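Local coordinates for protein VP2 (Primate bocaparvovirus 1, PDB 7L0Y) that is a capsid protein of human bocavirus 1 that self-assembles into a 60-subunit T=1 icosahedral shell about 26 nm across, at residues T488-V493 and I500-Y505; E461-A464 and P470-R473; R65-P70 and M197-L202; P143-P148 and P422-I427. All coordinates share one frame; numbering follows the deposited sequence.

Interaction 1. Residues T488-V493 and I500-Y505; sequences TPTYHV and IQPTSY
Tyr491 and Pro502 meet with their side chains at about a right angle: the phenol end of the tyrosine lies across the proline ring, OH 3.6 Å from Pro502 CG and CE1 3.8 Å from Pro502 CD. The Thr490 methyl fits in beside them. It sits over one face of the Tyr491 ring, offset toward the rim, while the same CG2 lies 3.5 Å from Pro502 CA; this methyl stands anti to the Thr490 backbone N, and OG1 instead accepts from Ser480 N. Ile500 points its side chain at the type I turn running from Pro489 to His492. CG1 of Ile500 lies 3.6 Å from Thr488 CG2, the two side chains crossing obliquely. The backbone supplies one bond across, Ile500 N to His492 O (3.1 Å, 163° at the hydrogen), and a weak one from His492 N to Pro489 O within the turn. Tyr491 OH bonds to Gln507 O. Neighbouring subunits cover the turn, Thr51 of one of them packing on His492, so this loop after strand 446-462 lies at subunit interfaces of the capsid. Between the two segments, the backbone bond ties Ile500 to His492, whereas Pro502 is held against the turn by apolar packing alone.

Interaction 2. Residues E461-A464 and P470-R473; sequences ERYA and PERR
A single hydrogen bond joins the two segments: Arg473 NH2 donates to Tyr463 OH over 3.2 Å. The N-H...O angle is 143°, and the hydroxyl is tilted 26° from the guanidinium plane. Tyrosine and arginine reach for each other from opposite directions, with ring and guanidinium planes nearly perpendicular. Tyr463 CG lies between its own backbone N and carbonyl carbon (chi1 66°), which turns the ring toward 470-473; the arginine chain bends at chi2 to bring its end back.

The ionic part lies within 470-473. Arg473 NH2 forms a salt bridge with Glu471 OE1 at 3.0 Å, the carboxylate oxygen lying in the guanidinium plane and offering its anti lone pair. That bond is almost straight. The other oxygen, Glu471 OE2, takes a weak hydrogen bond from Asn516 N. Glu471 OE1 comes no nearer to the Tyr463 ring than 4.4 Å, at CE1.

Between subunits, Arg90 of a neighbouring subunit makes a cation-pi contact with the Tyr463 ring and a hydrogen bond to Tyr463 O. Residues 462-464 and 470-473 belong to the nuclear localization signal 462-473. In the assembled capsid Arg473 NH2 is thus shared by a phenol and a carboxylate; its charge is probably largely balanced by Glu471, and this basic group of the signal is buried rather than displayed.

Interaction 3. Residues R65-P70 and M197-L202; sequences RCVTTP and MPFFLL
The ring of Phe199 takes Val67 at its edge: Val67 CG2 lies near the ring plane, 4.1 Å from Phe199 CE1, and the two side chains cross at about a right angle. Elsewhere the same phenylalanine meets the ring of His492 of a neighbouring subunit, the planes at about 75°. The second flat group, the Arg65 guanidinium, is approached obliquely by the Met197 methyl. Met197 CE is 3.5 Å from Arg65 NE and 3.8 Å from Arg65 NH2, with Met197 SD 3.6 Å from Arg65 NE. Both chains start with CG anti to the backbone N; the arginine continues extended as far as NE, whereas the methionine turns at its last torsion (chi3 69°) and so brings its methyl to the guanidinium.

Strand 65-69 ends at a corner before strand 71-74, the C strand of the jelly roll that forms the core of parvovirus capsid proteins, and 197-202 runs through the long E-F connection. No hydrogen bond links the two; strand 65-69 finds its backbone partners in strands 50-53 and 161-169, with Val67 paired to Tyr169.

Met197 and Phe199 are also bound from outside. Met197 O accepts from Arg469 NE, and Phe199 N donates to Asn467 OD1, both residues of another subunit. Arg65 NH2 makes a weak hydrogen bond to Tyr487 O of the subunit that supplies His492, whose side chain packs on Met197.

Interaction 4. Residues P143-P148 and P422-I427; sequences PNASHP and PGTIFI
Ala145 and Thr424 mark the closest backbone approach, their CA atoms 6.8 Å apart, and no hydrogen bond crosses between the segments. Segment 143-148 is mostly extended, but Ala145 itself adopts a helical-region conformation (phi -79°, psi -37°), a local kink from which its CB points at the strand. Segment 422-427 enters strand 424-429, where Thr424 points at the loop and the Phe426 ring swings in to reach Ala145.

The strand is H of the parvovirus jelly roll. It runs antiparallel to strands 71-74 and 132-137, C and E of the CHEF sheet, and 143-148 belongs to the connection that leaves strand E.

The side-chain contact is one methyl against two partners. Ala145 CB meets Thr424 CG2 at 3.6 Å and Phe426 CE1 at 3.7 Å, approaching the phenyl ring obliquely. Thr424 CG2 also lies 3.7 Å above one face of the Phe426 ring, offset toward the rim, so the two methyls and the ring pack together. The threonine methyl is anti to its backbone N, with OG1 turned beside that N. Tyr167 joins from strand 161-169, touching Ala145 and meeting the Phe426 ring edge-to-face, while the ring of Phe135 in strand 132-137 meets it at planes about 25° apart.

How the interactions relate
Interactions 3 and 4 are neighbours, with centres 14 Å apart, and touch where Phe200 CD2 packs on Pro143 CG at 3.6 Å; 197-202 and 143-148 both belong to the E-F connection, the former meeting strand 65-69 and the latter strand H. Interactions 1 and 2 belong to the chain's last part and do not touch, their nearest atoms about 8 Å apart. Interaction 1 is far from interaction 3 in one chain, centres about 39 Å apart on opposite sides of the chain's centre, yet the capsid brings copies of the two together across a subunit interface. Likewise Tyr491 packs on Pro470 of a further subunit, linking interaction 1 to a copy of interaction 2.

Interaction 1. Residues T488-V493 and I500-Y505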
# COMPACT_ATOMS: atom_id res chain seq x y z
N THR A 488 28.45 -19.88 -113.30
CA THR A 488 28.01 -19.39 -112.01
C THR A 488 26.64 -19.94 -111.65
O THR A 488 25.71 -19.85 -112.45
CB THR A 488 27.97 -17.86 -112.00
OG1 THR A 488 29.26 -17.35 -112.34
CG2 THR A 488 27.60 -17.36 -110.63
N PRO A 489 26.48 -20.52 -110.46
CA PRO A 489 25.18 -21.06 -110.05
C PRO A 489 24.17 -19.96 -109.76
O PRO A 489 24.45 -18.77 -109.82
CB PRO A 489 25.51 -21.86 -108.80
CG PRO A 489 26.72 -21.22 -108.26
CD PRO A 489 27.52 -20.77 -109.44
N THR A 490 22.96 -20.40 -109.38
CA THR A 490 21.79 -19.54 -109.47
C THR A 490 21.90 -18.30 -108.60
O THR A 490 21.78 -17.19 -109.09
CB THR A 490 20.53 -20.31 -109.12
OG1 THR A 490 20.28 -21.31 -110.11
CG2 THR A 490 19.35 -19.38 -109.06
N TYR A 491 22.08 -18.46 -107.30
CA TYR A 491 22.03 -17.30 -106.42
C TYR A 491 23.41 -16.71 -106.15
O TYR A 491 23.58 -15.96 -105.20
CB TYR A 491 21.30 -17.64 -105.14
CG TYR A 491 19.84 -17.90 -105.41
CD1 TYR A 491 18.96 -16.85 -105.59
CD2 TYR A 491 19.35 -19.19 -105.48
CE1 TYR A 491 17.64 -17.08 -105.83
CE2 TYR A 491 18.03 -19.42 -105.72
CZ TYR A 491 17.18 -18.37 -105.90
OH TYR A 491 15.85 -18.60 -106.14
N HIS A 492 24.41 -17.12 -106.92
CA HIS A 492 25.75 -16.61 -106.79
C HIS A 492 25.88 -15.36 -107.67
O HIS A 492 24.93 -14.92 -108.31
CB HIS A 492 26.72 -17.72 -107.20
CG HIS A 492 28.10 -17.56 -106.64
ND1 HIS A 492 28.37 -17.67 -105.30
CD2 HIS A 492 29.28 -17.32 -107.25
CE1 HIS A 492 29.66 -17.50 -105.10
NE2 HIS A 492 30.24 -17.29 -106.26
N VAL A 493 27.06 -14.78 -107.70
CA VAL A 493 27.28 -13.59 -108.51
C VAL A 493 28.22 -13.89 -109.67
O VAL A 493 29.14 -14.71 -109.59
CB VAL A 493 27.82 -12.41 -107.67
CG1 VAL A 493 26.74 -11.91 -106.75
CG2 VAL A 493 29.02 -12.84 -106.88
N ILE A 500 23.00 -13.79 -110.52
CA ILE A 500 22.34 -14.76 -111.37
C ILE A 500 20.93 -14.95 -110.83
O ILE A 500 20.73 -15.04 -109.62
CB ILE A 500 23.12 -16.07 -111.43
CG1 ILE A 500 24.59 -15.81 -111.76
CG2 ILE A 500 22.51 -17.03 -112.42
CD1 ILE A 500 24.81 -15.04 -113.02
N GLN A 501 19.94 -14.92 -111.70
CA GLN A 501 18.58 -15.12 -111.26
C GLN A 501 18.18 -16.58 -111.41
O GLN A 501 18.76 -17.32 -112.21
CB GLN A 501 17.64 -14.23 -112.05
CG GLN A 501 17.90 -12.76 -111.85
CD GLN A 501 17.78 -12.34 -110.41
OE1 GLN A 501 16.90 -12.80 -109.69
NE2 GLN A 501 18.67 -11.47 -109.97
N PRO A 502 17.18 -17.03 -110.64
CA PRO A 502 16.56 -18.33 -110.93
C PRO A 502 15.90 -18.31 -112.29
O PRO A 502 15.20 -17.36 -112.64
CB PRO A 502 15.54 -18.49 -109.80
CG PRO A 502 15.29 -17.11 -109.32
CD PRO A 502 16.59 -16.39 -109.45
N THR A 503 16.16 -19.35 -113.09
CA THR A 503 15.57 -19.41 -114.42
C THR A 503 14.30 -20.24 -114.43
O THR A 503 13.57 -20.24 -115.43
CB THR A 503 16.58 -19.96 -115.42
OG1 THR A 503 17.04 -21.24 -114.99
CG2 THR A 503 17.76 -19.03 -115.54
N SER A 504 14.00 -20.94 -113.35
CA SER A 504 12.82 -21.78 -113.30
C SER A 504 12.03 -21.51 -112.04
O SER A 504 12.50 -20.86 -111.10
CB SER A 504 13.18 -23.27 -113.37
OG SER A 504 13.85 -23.70 -112.21
N TYR A 505 10.80 -22.02 -112.04
CA TYR A 505 9.88 -21.79 -110.94
C TYR A 505 10.32 -22.55 -109.69
O TYR A 505 10.12 -22.08 -108.57
CB TYR A 505 8.48 -22.20 -111.37
CG TYR A 505 7.43 -22.12 -110.30
CD1 TYR A 505 6.93 -20.90 -109.89
CD2 TYR A 505 6.91 -23.26 -109.73
CE1 TYR A 505 5.97 -20.82 -108.93
CE2 TYR A 505 5.95 -23.19 -108.77
CZ TYR A 505 5.48 -21.97 -108.37
OH TYR A 505 4.51 -21.90 -107.40

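Interaction 2. Residues E461-A464 and P470-R473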
# COMPACT_ATOMS: atom_id res chain seq x y z
N GLU A 461 5.73 -22.37 -87.45
CA GLU A 461 5.36 -23.58 -86.74
C GLU A 461 5.86 -24.78 -87.52
O GLU A 461 5.70 -24.83 -88.74
CB GLU A 461 3.84 -23.59 -86.52
CG GLU A 461 3.35 -24.57 -85.50
CD GLU A 461 2.87 -25.84 -86.10
OE1 GLU A 461 2.37 -25.79 -87.23
OE2 GLU A 461 2.98 -26.89 -85.43
N ARG A 462 6.48 -25.73 -86.83
CA ARG A 462 7.11 -26.85 -87.51
C ARG A 462 6.09 -27.95 -87.79
O ARG A 462 4.95 -27.91 -87.33
CB ARG A 462 8.25 -27.42 -86.67
CG ARG A 462 9.38 -26.47 -86.45
CD ARG A 462 10.51 -27.13 -85.75
NE ARG A 462 11.59 -26.20 -85.48
CZ ARG A 462 12.52 -25.86 -86.36
NH1 ARG A 462 12.51 -26.37 -87.58
NH2 ARG A 462 13.47 -25.00 -86.02
N TYR A 463 6.54 -28.96 -88.51
CA TYR A 463 5.67 -30.04 -88.94
C TYR A 463 6.03 -31.31 -88.19
O TYR A 463 7.17 -31.49 -87.76
CB TYR A 463 5.79 -30.28 -90.44
CG TYR A 463 7.13 -30.79 -90.87
CD1 TYR A 463 7.40 -32.14 -90.94
CD2 TYR A 463 8.15 -29.91 -91.19
CE1 TYR A 463 8.62 -32.60 -91.32
CE2 TYR A 463 9.38 -30.37 -91.58
CZ TYR A 463 9.61 -31.71 -91.63
OH TYR A 463 10.84 -32.17 -92.01
N ALA A 464 5.04 -32.17 -88.02
CA ALA A 464 5.24 -33.54 -87.56
C ALA A 464 4.46 -34.45 -88.48
O ALA A 464 3.32 -34.14 -88.84
CB ALA A 464 4.78 -33.71 -86.11
N PRO A 470 10.94 -40.62 -96.96
CA PRO A 470 11.51 -39.27 -97.09
C PRO A 470 10.64 -38.41 -97.99
O PRO A 470 10.24 -38.83 -99.07
CB PRO A 470 12.89 -39.52 -97.70
CG PRO A 470 13.19 -40.92 -97.36
CD PRO A 470 11.90 -41.64 -97.41
N GLU A 471 10.32 -37.22 -97.52
CA GLU A 471 9.58 -36.24 -98.30
C GLU A 471 10.50 -35.43 -99.20
O GLU A 471 11.71 -35.33 -99.00
CB GLU A 471 8.77 -35.35 -97.36
CG GLU A 471 7.58 -36.08 -96.78
CD GLU A 471 6.82 -35.27 -95.73
OE1 GLU A 471 7.33 -34.24 -95.25
OE2 GLU A 471 5.69 -35.69 -95.38
N ARG A 472 9.90 -34.87 -100.25
CA ARG A 472 10.58 -33.94 -101.12
C ARG A 472 11.02 -32.68 -100.38
O ARG A 472 10.30 -32.16 -99.53
CB ARG A 472 9.66 -33.55 -102.27
CG ARG A 472 10.25 -32.56 -103.20
CD ARG A 472 9.28 -32.19 -104.26
NE ARG A 472 9.85 -31.23 -105.19
CZ ARG A 472 9.26 -30.83 -106.30
NH1 ARG A 472 9.86 -29.95 -107.09
NH2 ARG A 472 8.06 -31.30 -106.62
N ARG A 473 12.21 -32.19 -100.71
CA ARG A 473 12.75 -30.97 -100.13
C ARG A 473 13.33 -30.10 -101.24
O ARG A 473 13.55 -30.56 -102.36
CB ARG A 473 13.83 -31.28 -99.09
CG ARG A 473 13.32 -32.06 -97.91
CD ARG A 473 12.45 -31.18 -97.06
NE ARG A 473 11.83 -31.90 -95.97
CZ ARG A 473 10.63 -32.47 -96.04
NH1 ARG A 473 9.94 -32.40 -97.17
NH2 ARG A 473 10.12 -33.09 -95.00

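Interaction 3. Residues R65-P70 and M197-L202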
# COMPACT_ATOMS: atom_id res chain seq x y z
N ARG A 65 -5.65 8.26 -116.52
CA ARG A 65 -5.46 9.58 -115.97
C ARG A 65 -4.77 9.40 -114.64
O ARG A 65 -5.28 8.70 -113.76
CB ARG A 65 -6.79 10.30 -115.78
CG ARG A 65 -6.66 11.75 -115.43
CD ARG A 65 -8.02 12.27 -115.09
NE ARG A 65 -8.03 13.70 -114.83
CZ ARG A 65 -8.35 14.60 -115.74
NH1 ARG A 65 -8.72 14.18 -116.94
NH2 ARG A 65 -8.34 15.89 -115.45
N CYS A 66 -3.61 10.01 -114.48
CA CYS A 66 -2.86 9.85 -113.25
C CYS A 66 -2.44 11.22 -112.76
O CYS A 66 -2.17 12.13 -113.54
CB CYS A 66 -1.62 8.98 -113.44
SG CYS A 66 -0.51 9.57 -114.73
N VAL A 67 -2.38 11.34 -111.45
CA VAL A 67 -1.73 12.46 -110.80
C VAL A 67 -0.44 11.97 -110.18
O VAL A 67 -0.44 11.01 -109.39
CB VAL A 67 -2.66 13.13 -109.78
CG1 VAL A 67 -3.45 12.10 -109.12
CG2 VAL A 67 -1.85 13.88 -108.74
N THR A 68 0.66 12.59 -110.56
CA THR A 68 1.98 12.28 -110.04
C THR A 68 2.36 13.30 -108.98
O THR A 68 1.98 14.47 -109.07
CB THR A 68 3.01 12.26 -111.16
OG1 THR A 68 2.98 13.50 -111.86
CG2 THR A 68 2.73 11.14 -112.13
N THR A 69 3.09 12.85 -107.99
CA THR A 69 3.34 13.66 -106.82
C THR A 69 4.83 13.92 -106.69
O THR A 69 5.64 13.23 -107.33
CB THR A 69 2.83 12.96 -105.56
OG1 THR A 69 3.63 11.82 -105.30
CG2 THR A 69 1.40 12.50 -105.76
N PRO A 70 5.24 14.93 -105.93
CA PRO A 70 6.66 15.09 -105.61
C PRO A 70 7.22 13.99 -104.72
O PRO A 70 8.44 13.93 -104.54
CB PRO A 70 6.71 16.45 -104.91
CG PRO A 70 5.35 16.63 -104.37
CD PRO A 70 4.43 16.02 -105.36
N MET A 197 -14.13 14.04 -108.82
CA MET A 197 -12.84 13.38 -108.83
C MET A 197 -11.96 13.91 -107.71
O MET A 197 -11.72 15.12 -107.64
CB MET A 197 -12.14 13.58 -110.17
CG MET A 197 -10.72 13.09 -110.19
SD MET A 197 -9.96 13.18 -111.81
CE MET A 197 -9.81 14.93 -112.04
N PRO A 198 -11.47 13.05 -106.82
CA PRO A 198 -10.72 13.53 -105.67
C PRO A 198 -9.32 13.97 -106.04
O PRO A 198 -8.78 13.65 -107.09
CB PRO A 198 -10.68 12.31 -104.75
CG PRO A 198 -10.73 11.20 -105.67
CD PRO A 198 -11.61 11.59 -106.80
N PHE A 199 -8.73 14.72 -105.13
CA PHE A 199 -7.35 15.13 -105.25
C PHE A 199 -6.69 15.03 -103.89
O PHE A 199 -7.26 15.46 -102.89
CB PHE A 199 -7.24 16.54 -105.83
CG PHE A 199 -5.86 17.07 -105.84
CD1 PHE A 199 -4.85 16.36 -106.42
CD2 PHE A 199 -5.60 18.34 -105.38
CE1 PHE A 199 -3.58 16.85 -106.44
CE2 PHE A 199 -4.33 18.84 -105.42
CZ PHE A 199 -3.32 18.09 -105.96
N PHE A 200 -5.53 14.41 -103.85
CA PHE A 200 -4.85 14.10 -102.61
C PHE A 200 -3.48 14.75 -102.59
O PHE A 200 -2.71 14.63 -103.54
CB PHE A 200 -4.72 12.60 -102.41
CG PHE A 200 -6.03 11.92 -102.26
CD1 PHE A 200 -6.65 11.86 -101.03
CD2 PHE A 200 -6.65 11.34 -103.34
CE1 PHE A 200 -7.85 11.24 -100.89
CE2 PHE A 200 -7.85 10.71 -103.20
CZ PHE A 200 -8.45 10.66 -101.97
N LEU A 201 -3.22 15.44 -101.50
CA LEU A 201 -1.96 16.08 -101.22
C LEU A 201 -1.43 15.44 -99.95
O LEU A 201 -2.15 15.36 -98.96
CB LEU A 201 -2.15 17.57 -101.00
CG LEU A 201 -2.70 18.30 -102.20
CD1 LEU A 201 -3.12 19.70 -101.83
CD2 LEU A 201 -1.59 18.34 -103.18
N LEU A 202 -0.19 14.98 -99.97
CA LEU A 202 0.31 14.39 -98.75
C LEU A 202 0.56 15.45 -97.69
O LEU A 202 0.58 15.13 -96.50
CB LEU A 202 1.59 13.60 -99.02
CG LEU A 202 1.44 12.24 -99.72
CD1 LEU A 202 0.31 11.46 -99.11
CD2 LEU A 202 1.17 12.40 -101.19

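Interaction 4. Residues P143-P148 and P422-I427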
# COMPACT_ATOMS: atom_id res chain seq x y z
N PRO A 143 -4.53 7.25 -101.36
CA PRO A 143 -4.44 6.13 -102.30
C PRO A 143 -3.19 5.31 -102.05
O PRO A 143 -2.13 5.85 -101.72
CB PRO A 143 -4.39 6.83 -103.66
CG PRO A 143 -5.08 8.10 -103.43
CD PRO A 143 -4.78 8.52 -102.05
N ASN A 144 -3.32 4.00 -102.20
CA ASN A 144 -2.18 3.12 -101.97
C ASN A 144 -1.05 3.46 -102.93
O ASN A 144 -1.28 3.71 -104.11
CB ASN A 144 -2.58 1.66 -102.13
CG ASN A 144 -3.13 1.36 -103.49
OD1 ASN A 144 -3.63 2.25 -104.17
ND2 ASN A 144 -2.98 0.13 -103.93
N ALA A 145 0.17 3.46 -102.41
CA ALA A 145 1.31 3.77 -103.24
C ALA A 145 1.71 2.58 -104.09
O ALA A 145 2.10 2.74 -105.25
CB ALA A 145 2.48 4.22 -102.37
N SER A 146 1.61 1.39 -103.53
CA SER A 146 2.16 0.20 -104.14
C SER A 146 1.05 -0.74 -104.54
O SER A 146 -0.03 -0.76 -103.95
CB SER A 146 3.14 -0.50 -103.20
OG SER A 146 3.60 -1.69 -103.78
N HIS A 147 1.33 -1.53 -105.56
CA HIS A 147 0.47 -2.57 -106.06
C HIS A 147 1.30 -3.84 -106.18
O HIS A 147 2.50 -3.76 -106.47
CB HIS A 147 -0.13 -2.17 -107.41
CG HIS A 147 -1.19 -3.09 -107.91
ND1 HIS A 147 -0.92 -4.17 -108.72
CD2 HIS A 147 -2.52 -3.10 -107.69
CE1 HIS A 147 -2.05 -4.80 -108.99
NE2 HIS A 147 -3.04 -4.17 -108.38
N PRO A 148 0.73 -5.00 -105.90
CA PRO A 148 1.51 -6.23 -105.98
C PRO A 148 2.15 -6.41 -107.34
O PRO A 148 1.63 -5.97 -108.36
CB PRO A 148 0.48 -7.32 -105.69
CG PRO A 148 -0.52 -6.64 -104.83
CD PRO A 148 -0.61 -5.24 -105.33
N PRO A 422 0.78 -3.25 -93.64
CA PRO A 422 1.68 -2.20 -93.15
C PRO A 422 1.52 -0.92 -93.95
O PRO A 422 1.37 -0.95 -95.17
CB PRO A 422 3.07 -2.81 -93.36
CG PRO A 422 2.84 -4.25 -93.36
CD PRO A 422 1.51 -4.48 -93.96
N GLY A 423 1.53 0.22 -93.26
CA GLY A 423 1.35 1.48 -93.95
C GLY A 423 2.54 1.81 -94.83
O GLY A 423 3.68 1.44 -94.53
N THR A 424 2.27 2.49 -95.93
CA THR A 424 3.34 2.95 -96.80
C THR A 424 4.08 4.11 -96.16
O THR A 424 3.46 5.05 -95.66
CB THR A 424 2.78 3.37 -98.15
OG1 THR A 424 2.21 2.23 -98.80
CG2 THR A 424 3.87 3.95 -99.02
N ILE A 425 5.40 4.05 -96.17
CA ILE A 425 6.22 5.16 -95.74
C ILE A 425 6.51 6.03 -96.95
O ILE A 425 7.12 5.58 -97.92
CB ILE A 425 7.51 4.67 -95.08
CG1 ILE A 425 7.20 3.84 -93.85
CG2 ILE A 425 8.37 5.85 -94.69
CD1 ILE A 425 8.36 3.05 -93.37
N PHE A 426 6.04 7.27 -96.90
CA PHE A 426 6.30 8.24 -97.94
C PHE A 426 7.46 9.11 -97.51
O PHE A 426 7.59 9.47 -96.34
CB PHE A 426 5.08 9.10 -98.20
CG PHE A 426 3.94 8.35 -98.77
CD1 PHE A 426 3.86 8.12 -100.12
CD2 PHE A 426 2.94 7.88 -97.95
CE1 PHE A 426 2.81 7.43 -100.64
CE2 PHE A 426 1.89 7.19 -98.47
CZ PHE A 426 1.83 6.97 -99.82
N ILE A 427 8.31 9.46 -98.46
CA ILE A 427 9.46 10.29 -98.20
C ILE A 427 9.67 11.22 -99.38
O ILE A 427 9.58 10.80 -100.53
CB ILE A 427 10.71 9.44 -97.92
CG1 ILE A 427 11.94 10.30 -97.68
CG2 ILE A 427 10.94 8.48 -99.01
CD1 ILE A 427 13.13 9.51 -97.25